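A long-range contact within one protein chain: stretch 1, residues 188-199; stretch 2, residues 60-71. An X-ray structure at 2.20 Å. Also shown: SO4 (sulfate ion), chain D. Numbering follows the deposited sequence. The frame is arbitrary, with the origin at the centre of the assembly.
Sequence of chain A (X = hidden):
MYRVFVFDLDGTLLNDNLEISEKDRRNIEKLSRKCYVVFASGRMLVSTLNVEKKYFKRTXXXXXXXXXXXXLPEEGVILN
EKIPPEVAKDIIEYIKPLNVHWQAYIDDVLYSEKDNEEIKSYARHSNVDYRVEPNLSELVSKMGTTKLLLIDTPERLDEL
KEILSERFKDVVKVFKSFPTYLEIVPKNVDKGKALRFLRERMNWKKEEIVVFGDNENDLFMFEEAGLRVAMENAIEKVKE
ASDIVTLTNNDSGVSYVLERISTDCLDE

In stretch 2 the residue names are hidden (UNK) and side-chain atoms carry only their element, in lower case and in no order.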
# COMPACT_ATOMS: atom_id res chain seq x y z
N ASN A 188 6.74 -12.74 -2.72
CA ASN A 188 5.35 -12.80 -3.15
C ASN A 188 4.27 -12.28 -2.20
O ASN A 188 3.51 -13.05 -1.60
CB ASN A 188 5.00 -14.22 -3.62
CG ASN A 188 5.52 -15.30 -2.69
OD1 ASN A 188 5.39 -16.49 -2.99
ND2 ASN A 188 6.11 -14.90 -1.57
N VAL A 189 4.22 -10.95 -2.06
CA VAL A 189 3.22 -10.28 -1.25
C VAL A 189 2.56 -9.24 -2.15
O VAL A 189 3.23 -8.58 -2.96
CB VAL A 189 3.85 -9.53 -0.05
CG1 VAL A 189 4.72 -10.48 0.75
CG2 VAL A 189 4.66 -8.33 -0.54
N ASP A 190 1.24 -9.12 -2.04
CA ASP A 190 0.49 -8.15 -2.83
C ASP A 190 -0.86 -7.92 -2.16
O ASP A 190 -1.24 -8.65 -1.24
CB ASP A 190 0.31 -8.64 -4.27
CG ASP A 190 -0.47 -9.93 -4.37
OD1 ASP A 190 -1.63 -9.97 -3.90
OD2 ASP A 190 0.07 -10.92 -4.93
N LYS A 191 -1.58 -6.90 -2.61
CA LYS A 191 -2.87 -6.57 -2.03
C LYS A 191 -3.90 -7.70 -2.10
O LYS A 191 -4.73 -7.83 -1.21
CB LYS A 191 -3.44 -5.30 -2.68
CG LYS A 191 -2.71 -4.03 -2.28
CD LYS A 191 -3.31 -2.83 -2.98
CE LYS A 191 -2.68 -1.52 -2.54
NZ LYS A 191 -3.22 -0.40 -3.37
N GLY A 192 -3.83 -8.50 -3.16
CA GLY A 192 -4.75 -9.61 -3.32
C GLY A 192 -4.55 -10.69 -2.27
O GLY A 192 -5.52 -11.15 -1.67
N LYS A 193 -3.30 -11.10 -2.05
CA LYS A 193 -3.02 -12.13 -1.06
C LYS A 193 -3.43 -11.61 0.31
O LYS A 193 -3.96 -12.36 1.14
CB LYS A 193 -1.53 -12.50 -1.04
CG LYS A 193 -1.07 -13.35 -2.21
CD LYS A 193 0.29 -13.99 -1.89
CE LYS A 193 0.80 -14.86 -3.03
NZ LYS A 193 1.09 -14.05 -4.25
N ALA A 194 -3.18 -10.33 0.55
CA ALA A 194 -3.55 -9.75 1.83
C ALA A 194 -5.08 -9.76 2.01
O ALA A 194 -5.57 -10.08 3.09
CB ALA A 194 -3.00 -8.33 1.95
N LEU A 195 -5.82 -9.42 0.96
CA LEU A 195 -7.28 -9.40 1.05
C LEU A 195 -7.84 -10.81 1.22
O LEU A 195 -8.80 -11.01 1.97
CB LEU A 195 -7.91 -8.75 -0.19
CG LEU A 195 -9.46 -8.71 -0.17
CD1 LEU A 195 -9.94 -8.02 1.10
CD2 LEU A 195 -10.00 -7.99 -1.40
N ARG A 196 -7.24 -11.78 0.53
CA ARG A 196 -7.69 -13.16 0.64
C ARG A 196 -7.49 -13.66 2.07
O ARG A 196 -8.33 -14.37 2.62
CB ARG A 196 -6.91 -14.06 -0.32
CG ARG A 196 -7.52 -15.44 -0.47
CD ARG A 196 -6.47 -16.45 -0.86
NE ARG A 196 -5.90 -16.21 -2.18
CZ ARG A 196 -4.66 -16.55 -2.53
NH1 ARG A 196 -3.87 -17.14 -1.65
NH2 ARG A 196 -4.22 -16.31 -3.76
N PHE A 197 -6.36 -13.27 2.66
CA PHE A 197 -6.02 -13.64 4.03
C PHE A 197 -7.03 -13.04 5.01
O PHE A 197 -7.50 -13.70 5.95
CB PHE A 197 -4.62 -13.11 4.35
CG PHE A 197 -4.16 -13.38 5.76
CD1 PHE A 197 -3.51 -14.57 6.07
CD2 PHE A 197 -4.39 -12.45 6.77
CE1 PHE A 197 -3.09 -14.83 7.37
CE2 PHE A 197 -3.98 -12.70 8.08
CZ PHE A 197 -3.33 -13.89 8.38
N LEU A 198 -7.34 -11.76 4.79
CA LEU A 198 -8.30 -11.05 5.63
C LEU A 198 -9.66 -11.74 5.54
O LEU A 198 -10.36 -11.89 6.55
CB LEU A 198 -8.41 -9.60 5.14
CG LEU A 198 -9.42 -8.73 5.88
CD1 LEU A 198 -9.09 -8.66 7.37
CD2 LEU A 198 -9.40 -7.35 5.26
N ARG A 199 -10.01 -12.16 4.34
CA ARG A 199 -11.27 -12.84 4.07
C ARG A 199 -11.39 -14.14 4.88
O ARG A 199 -12.43 -14.42 5.48
CB ARG A 199 -11.36 -13.15 2.58
CG ARG A 199 -12.76 -13.25 2.04
CD ARG A 199 -12.73 -13.46 0.55
NE ARG A 199 -12.21 -14.78 0.20
CZ ARG A 199 -11.74 -15.10 -0.99
NH1 ARG A 199 -11.72 -14.18 -1.95
NH2 ARG A 199 -11.29 -16.32 -1.23
N UNK A 60 -10.03 1.16 10.72
CA UNK A 60 -10.77 0.07 10.09
C UNK A 60 -9.80 -1.04 9.71
O UNK A 60 -8.58 -0.88 9.82
c UNK A 60 -12.77 4.09 9.22
c UNK A 60 -11.89 3.01 9.06
c UNK A 60 -12.37 1.71 8.97
c UNK A 60 -14.13 3.86 9.27
c UNK A 60 -11.42 0.56 8.79
c UNK A 60 -14.63 2.56 9.18
c UNK A 60 -13.74 1.50 9.03
N UNK A 61 -10.33 -2.21 9.30
CA UNK A 61 -9.43 -3.29 8.91
C UNK A 61 -8.59 -2.62 7.81
O UNK A 61 -9.14 -1.95 6.93
c UNK A 61 -11.73 -2.68 9.39
c UNK A 61 -11.58 -4.19 9.29
c UNK A 61 -10.39 -4.34 8.36
N UNK A 62 -7.28 -2.79 7.86
CA UNK A 62 -6.43 -2.12 6.89
C UNK A 62 -5.33 -2.96 6.24
O UNK A 62 -4.70 -3.80 6.89
c UNK A 62 -4.81 -0.18 6.62
c UNK A 62 -5.79 -0.88 7.56
o UNK A 62 -6.82 0.04 7.94
N UNK A 63 -5.12 -2.72 4.95
CA UNK A 63 -4.07 -3.39 4.19
C UNK A 63 -3.10 -2.26 3.84
O UNK A 63 -3.47 -1.29 3.17
c UNK A 63 -6.18 -5.87 2.04
c UNK A 63 -5.58 -5.18 3.24
c UNK A 63 -3.45 -4.61 2.06
c UNK A 63 -4.61 -4.05 2.89
N UNK A 64 -1.86 -2.38 4.32
CA UNK A 64 -0.82 -1.38 4.11
C UNK A 64 0.42 -1.98 3.43
O UNK A 64 0.51 -3.20 3.24
c UNK A 64 -0.44 -0.77 5.46
N UNK A 65 1.37 -1.13 3.05
CA UNK A 65 2.60 -1.58 2.38
C UNK A 65 2.28 -2.53 1.22
O UNK A 65 3.00 -3.51 1.00
c UNK A 65 3.74 -1.32 5.69
c UNK A 65 5.90 0.25 4.94
c UNK A 65 4.35 -0.48 6.62
o UNK A 65 6.05 1.10 7.17
c UNK A 65 3.52 -2.30 3.38
c UNK A 65 5.27 -0.59 4.01
c UNK A 65 4.19 -1.38 4.38
c UNK A 65 5.44 0.29 6.24
N UNK A 66 1.20 -2.23 0.51
CA UNK A 66 0.79 -3.02 -0.64
C UNK A 66 0.64 -4.53 -0.37
O UNK A 66 0.98 -5.37 -1.21
c UNK A 66 1.30 -3.37 -3.11
c UNK A 66 1.79 -2.80 -1.79
o UNK A 66 0.14 -3.20 -3.47
n UNK A 66 2.18 -4.05 -3.83
N UNK A 67 0.13 -4.87 0.81
CA UNK A 67 -0.08 -6.28 1.12
C UNK A 67 0.77 -6.91 2.20
O UNK A 67 0.43 -8.00 2.67
N UNK A 68 1.86 -6.25 2.60
CA UNK A 68 2.75 -6.80 3.62
C UNK A 68 2.14 -6.72 5.01
O UNK A 68 2.44 -7.55 5.88
c UNK A 68 4.10 -6.06 3.59
N UNK A 69 1.29 -5.73 5.24
CA UNK A 69 0.64 -5.60 6.54
C UNK A 69 -0.88 -5.65 6.48
O UNK A 69 -1.50 -5.01 5.62
c UNK A 69 2.52 -4.43 7.70
c UNK A 69 0.15 -4.00 8.42
c UNK A 69 3.00 -3.31 8.60
c UNK A 69 1.06 -4.30 7.24
N UNK A 70 -1.47 -6.44 7.38
CA UNK A 70 -2.92 -6.54 7.50
C UNK A 70 -3.19 -6.18 8.95
O UNK A 70 -2.68 -6.82 9.87
c UNK A 70 -3.15 -8.34 5.76
c UNK A 70 -4.95 -8.03 7.45
c UNK A 70 -3.45 -7.97 7.21
N UNK A 71 -4.00 -5.14 9.15
CA UNK A 71 -4.32 -4.67 10.49
C UNK A 71 -5.82 -4.68 10.80
O UNK A 71 -6.64 -4.38 9.94
c UNK A 71 -5.67 -1.83 11.51
c UNK A 71 -5.57 -0.73 13.64
c UNK A 71 -4.30 -1.27 13.86
c UNK A 71 -6.25 -1.00 12.47
c UNK A 71 -3.73 -2.10 12.89
c UNK A 71 -3.76 -3.25 10.64
o UNK A 71 -6.13 0.10 14.59
c UNK A 71 -4.40 -2.39 11.70
S SO4 D . -0.91 2.41 -4.29
O1 SO4 D . -1.69 2.50 -3.06
O2 SO4 D . 0.51 2.41 -3.95
O3 SO4 D . -1.28 1.16 -4.98
O4 SO4 D . -1.17 3.55 -5.16
O HOH W 1 -0.70 -5.23 -4.74
O HOH W 2 0.23 -10.06 0.99

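Position 60 carries one carbon leading into a six-carbon ring with no heteroatom, out of reach of stretch 1; it is F60. At position 61 three carbons close a ring onto the backbone N, which defines P61; its CB lies 4.4 Å from L198 CD2. Position 62 has a carbon bearing one oxygen and one carbon, the pattern of threonine, and T62 points away from the helix. Position 63 has four carbons, forked at the first, with one arm two carbons long. This is I63, whose CD1 packs 4.0 Å from L195 CB and whose CG2 lies 3.7 Å from A194 CB. The single carbon at position 64 makes it A64, directed away.

Position 65 shows one carbon and a six-carbon ring bearing an oxygen; Y65 also turns from stretch 1. At position 66 two carbons, the second carrying one oxygen and one nitrogen, form a carboxamide. The alternative with the same skeleton, aspartate, would carry two oxygens, so this is N66. Its OD1 comes within 3.2 Å of K191 CG and accepts from water 1 (2.5 Å), which in turn accepts from K191 N at 2.8 Å.

Position 67 has no side-chain atoms and a phi of 112°, and is G67. A CB here would stand 2.3 Å from D190 O, a clash, and would also jam against the preceding carbonyl. Without one, G67 CA approaches D190 O to 3.5 Å in a CA-H...O contact. Position 68 has one carbon, set sideways: A68. Position 69 repeats the forked four-carbon pattern but points away, as I69. Position 70 has one carbon bearing two others, the mark of V70; its CG2 meets A194 CB at 3.8 Å and its CG1 meets L198 CD1 at 4.2 Å. Position 71, one carbon leading to a six-carbon ring that bears an oxygen, is Y71, its CA-to-CB bond directed away.

The two strands pair through T62 and Y71, whose backbone N and O atoms exchange hydrogen bonds of 2.7 Å, and the alternation along them sends I63 and V70 toward the helix. A194 lies against both, and its CB also sits 3.5 Å from G67 O. At the helix start, D190 caps through OD1, which accepts from K193 N at 2.7 Å, while the turn at N66 and G67 packs against the backbone. No direct hydrogen bond crosses the contact; apolar packing joins helix to strands, and water 2 bridges the turn to the helix start by donating to G67 O (2.7 Å) and D190 O (3.0 Å).

Stretch 2 60-71: FPTIAYNGAIVY
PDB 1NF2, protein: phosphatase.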